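Local coordinates for HD domain-containing protein (Aquifex aeolicus, PDB 2HEK), which binds zinc and GDP at separate sites and may act as a dGTPase, although its function is not established, at residues R64-L69 / I186-V191; K195-E200 / Y326-S330. All coordinates share one frame. Numbering follows the deposited sequence.

Contact 1. Residues R64-L69 / I186-V191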
# COMPACT_ATOMS: atom_id res chain seq x y z
N ARG A 64 6.80 11.86 17.38
CA ARG A 64 7.45 12.07 16.10
C ARG A 64 7.68 13.55 15.83
O ARG A 64 8.78 13.95 15.43
CB ARG A 64 6.58 11.44 14.97
CG ARG A 64 6.62 9.92 14.93
CD ARG A 64 7.91 9.42 14.27
NE ARG A 64 7.87 7.97 13.98
CZ ARG A 64 8.31 7.02 14.81
NH1 ARG A 64 8.83 7.33 15.99
NH2 ARG A 64 8.23 5.73 14.45
N ILE A 65 6.65 14.37 16.05
CA ILE A 65 6.78 15.81 15.77
C ILE A 65 7.81 16.45 16.72
O ILE A 65 8.61 17.28 16.29
CB ILE A 65 5.42 16.55 15.91
CG1 ILE A 65 4.42 16.13 14.80
CG2 ILE A 65 5.64 18.08 15.91
CD1 ILE A 65 2.95 16.54 15.11
N CYS A 66 7.79 16.07 18.00
CA CYS A 66 8.82 16.56 18.96
C CYS A 66 10.24 16.16 18.53
O CYS A 66 11.18 16.96 18.63
CB CYS A 66 8.54 16.02 20.37
SG CYS A 66 7.10 16.82 21.09
N GLU A 67 10.40 14.93 18.05
CA GLU A 67 11.68 14.49 17.45
C GLU A 67 12.13 15.35 16.26
O GLU A 67 13.31 15.75 16.18
CB GLU A 67 11.65 12.99 17.10
CG GLU A 67 11.61 12.10 18.33
CD GLU A 67 11.31 10.60 18.07
OE1 GLU A 67 11.07 10.20 16.90
OE2 GLU A 67 11.29 9.82 19.07
N SER A 68 11.22 15.64 15.34
CA SER A 68 11.54 16.48 14.18
C SER A 68 11.85 17.92 14.60
O SER A 68 12.75 18.56 14.04
CB SER A 68 10.40 16.46 13.16
OG SER A 68 10.55 17.50 12.19
N LEU A 69 11.09 18.42 15.57
CA LEU A 69 11.22 19.81 15.98
C LEU A 69 12.24 20.04 17.10
O LEU A 69 12.50 21.20 17.46
CB LEU A 69 9.87 20.39 16.36
CG LEU A 69 8.79 20.52 15.28
CD1 LEU A 69 7.57 21.15 15.93
CD2 LEU A 69 9.27 21.34 14.09
N ILE A 186 5.52 15.94 8.52
CA ILE A 186 6.22 16.07 9.82
C ILE A 186 7.70 16.45 9.61
O ILE A 186 8.19 17.36 10.28
CB ILE A 186 6.09 14.78 10.65
CG1 ILE A 186 4.65 14.66 11.17
CG2 ILE A 186 7.12 14.74 11.82
CD1 ILE A 186 4.30 13.33 11.80
N SER A 187 8.39 15.81 8.67
CA SER A 187 9.83 16.09 8.50
C SER A 187 10.15 17.52 8.03
O SER A 187 11.26 18.02 8.26
CB SER A 187 10.50 15.06 7.56
OG SER A 187 10.18 15.37 6.21
N THR A 188 9.19 18.16 7.38
CA THR A 188 9.38 19.53 6.88
C THR A 188 8.89 20.62 7.84
O THR A 188 8.91 21.80 7.48
CB THR A 188 8.72 19.75 5.50
OG1 THR A 188 7.28 19.64 5.61
CG2 THR A 188 9.24 18.75 4.53
N LEU A 189 8.46 20.25 9.05
CA LEU A 189 7.94 21.25 9.98
C LEU A 189 9.15 21.92 10.60
O LEU A 189 10.19 21.30 10.72
CB LEU A 189 7.07 20.63 11.10
CG LEU A 189 5.77 19.93 10.64
CD1 LEU A 189 4.96 19.36 11.82
CD2 LEU A 189 4.92 20.88 9.74
N ARG A 190 8.99 23.19 10.96
CA ARG A 190 10.05 23.95 11.64
C ARG A 190 9.39 24.77 12.74
O ARG A 190 8.22 25.09 12.64
CB ARG A 190 10.73 24.93 10.68
CG ARG A 190 11.34 24.31 9.43
CD ARG A 190 12.61 23.54 9.73
NE ARG A 190 13.26 23.09 8.50
CZ ARG A 190 13.08 21.86 7.99
NH1 ARG A 190 12.29 20.98 8.61
NH2 ARG A 190 13.69 21.51 6.87
N VAL A 191 10.15 25.11 13.78
CA VAL A 191 9.77 26.17 14.73
C VAL A 191 10.42 27.51 14.34
O VAL A 191 11.66 27.63 14.23
CB VAL A 191 10.21 25.83 16.17
CG1 VAL A 191 9.71 26.87 17.16
CG2 VAL A 191 9.75 24.43 16.55

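Contact 2. Residues K195-E200 / Y326-S330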
# COMPACT_ATOMS: atom_id res chain seq x y z
N LYS A 195 6.45 29.63 16.44
CA LYS A 195 5.31 28.96 15.81
C LYS A 195 5.79 27.67 15.15
O LYS A 195 6.96 27.58 14.75
CB LYS A 195 4.67 29.83 14.73
CG LYS A 195 4.08 31.14 15.19
CD LYS A 195 3.79 32.03 13.98
CE LYS A 195 4.10 33.51 14.26
NZ LYS A 195 3.23 34.11 15.32
N VAL A 196 4.88 26.69 15.04
CA VAL A 196 5.10 25.53 14.16
C VAL A 196 4.79 25.99 12.74
O VAL A 196 3.68 26.44 12.45
CB VAL A 196 4.21 24.31 14.54
CG1 VAL A 196 4.46 23.12 13.56
CG2 VAL A 196 4.48 23.87 15.98
N VAL A 197 5.77 25.92 11.85
CA VAL A 197 5.56 26.38 10.46
C VAL A 197 5.99 25.26 9.51
O VAL A 197 6.58 24.30 9.97
CB VAL A 197 6.38 27.70 10.15
CG1 VAL A 197 6.01 28.82 11.13
CG2 VAL A 197 7.88 27.46 10.22
N VAL A 198 5.75 25.41 8.20
CA VAL A 198 6.21 24.41 7.24
C VAL A 198 7.37 25.00 6.42
O VAL A 198 7.24 26.09 5.90
CB VAL A 198 5.07 23.97 6.27
CG1 VAL A 198 5.51 22.78 5.35
CG2 VAL A 198 3.79 23.61 7.04
N ASP A 199 8.49 24.30 6.34
CA ASP A 199 9.55 24.68 5.41
C ASP A 199 9.04 24.64 3.96
O ASP A 199 8.16 23.85 3.62
CB ASP A 199 10.73 23.75 5.54
CG ASP A 199 11.95 24.28 4.83
OD1 ASP A 199 12.44 25.36 5.25
OD2 ASP A 199 12.41 23.67 3.84
N GLU A 200 9.58 25.47 3.09
CA GLU A 200 9.09 25.50 1.73
C GLU A 200 9.26 24.15 1.03
O GLU A 200 8.50 23.85 0.14
CB GLU A 200 9.76 26.60 0.92
CG GLU A 200 8.87 27.09 -0.22
CD GLU A 200 9.46 28.24 -1.00
OE1 GLU A 200 10.56 28.73 -0.64
OE2 GLU A 200 8.81 28.65 -1.98
N TYR A 326 1.76 29.27 8.21
CA TYR A 326 3.01 29.85 7.75
C TYR A 326 3.97 28.86 7.12
O TYR A 326 4.09 27.71 7.53
CB TYR A 326 3.71 30.57 8.89
CG TYR A 326 2.95 31.76 9.39
CD1 TYR A 326 2.18 31.68 10.54
CD2 TYR A 326 2.98 32.96 8.70
CE1 TYR A 326 1.47 32.77 11.00
CE2 TYR A 326 2.28 34.07 9.15
CZ TYR A 326 1.53 33.96 10.30
OH TYR A 326 0.83 35.05 10.75
N VAL A 327 4.64 29.35 6.09
CA VAL A 327 5.62 28.60 5.36
C VAL A 327 6.91 29.42 5.43
O VAL A 327 6.89 30.61 5.14
CB VAL A 327 5.19 28.40 3.89
CG1 VAL A 327 6.33 27.82 3.08
CG2 VAL A 327 3.93 27.47 3.81
N LEU A 328 8.01 28.77 5.81
CA LEU A 328 9.30 29.44 5.87
C LEU A 328 9.98 29.36 4.52
O LEU A 328 10.37 28.28 4.07
CB LEU A 328 10.20 28.84 6.96
CG LEU A 328 11.58 29.47 7.18
CD1 LEU A 328 11.48 30.87 7.78
CD2 LEU A 328 12.39 28.58 8.06
N SER A 329 10.10 30.51 3.88
CA SER A 329 10.74 30.65 2.57
C SER A 329 12.20 31.08 2.72
O SER A 329 12.66 31.36 3.82
CB SER A 329 9.99 31.69 1.75
OG SER A 329 10.64 31.90 0.50
N SER A 330 12.91 31.14 1.60
CA SER A 330 14.26 31.72 1.60
C SER A 330 14.21 33.23 1.91
O SER A 330 15.15 33.79 2.48
CB SER A 330 15.01 31.43 0.29
OG SER A 330 14.18 31.66 -0.84
O HOH W 1 2.04 27.94 10.78

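Contact 1. Residues R64-L69 / I186-V191
Residues 64-69 are the last turns of helix 51-69. Residues 186-191 run from the end of helix 183-187 into strand 189-192, and Thr188 is where the helical conformation is lost. The helix and strand segments cross at -62°, with their axes 8.5 Å apart at closest approach. The CA atoms of Ser68 and Ser187 come within 5.9 Å.

One hydrogen bond joins the segments: Ser68 OG donates to Ile186 O at 3.0 Å. Leu189 N also donates to Ile186 O, at 3.2 Å, so this carbonyl at the helix end has two donors. The remaining contacts are mostly apolar. Ile186 points toward helix 51-69, where its CG1 lies 3.9 Å from Ile65 CG1. Ile186 CG2 lies 3.9 Å from Ser68 CB. Leu69 reaches over the start of the strand: its CD2 is 3.8 Å from Leu189 CB and 4.0 Å from Val191 CG2. Helix 160-173 adds to the inner part of this packing, with Met163 against Ile186 and Ser160 against Ile65. Arg190 points away, and its NH1 donates to Ser187 O (3.2 Å) and Leu189 O (3.0 Å).

The contact joins an HD-domain helix to the HD-associated region, and Ile65 lies about 9 Å, side chain to side chain, from the zinc ligand Asp161. Its chemistry implies an aliphatic interface with a single polar tie at the helix-to-strand turn.

Contact 2. Residues K195-E200 / Y326-S330
This is a parallel beta pairing between the two central strands of a four-stranded mixed sheet. The strand segments are twisted by 52°, and Val198 pairs with Val327 and Asp199 with Leu328.

Backbone hydrogen bonds set the register. Val198 N donates to Tyr326 O (2.9 Å), and Leu328 N donates to Val198 O (2.8 Å). A weak bond follows from Glu200 N to Leu328 O (3.1 Å). Val198 O also receives a CA-H...O contact from Val327 CA at 3.0 Å.

Apolar side chains pack on both faces. Val198 and Val327 share one face, which Phe158 and helix 336-339 help to cover. On the other, Val197 CG2 meets Leu328 CB at 4.2 Å. Val197 CG1 also lies 3.7 Å from Tyr326 CB, and Lys195 CD approaches the Tyr326 ring obliquely.

Where the strands diverge, a water continues the pairing: it donates to Val196 O at 2.8 Å and accepts from Tyr326 N at 2.9 Å.

In the fold
The contacts follow one another along the chain, with centres 12 Å apart, and meet in one mixed sheet. Strand 189-192 of contact 1 runs antiparallel to strand 195-199 of contact 2. Arg190 O to Val197 N (2.7 Å) and Thr188 O to Asp199 N (2.8 Å) are probable hydrogen bonds between them. Both contacts are partly buried, and contact 2 lies slightly farther from the centre of the chain. Contact 1 sets the sheet edge on the HD domain mainly through aliphatic side chains. Contact 2 adds a distant part of the chain through main-chain bonds and lies away from the annotated sites. Leu189 packs on Val198, and Phe158 touches both.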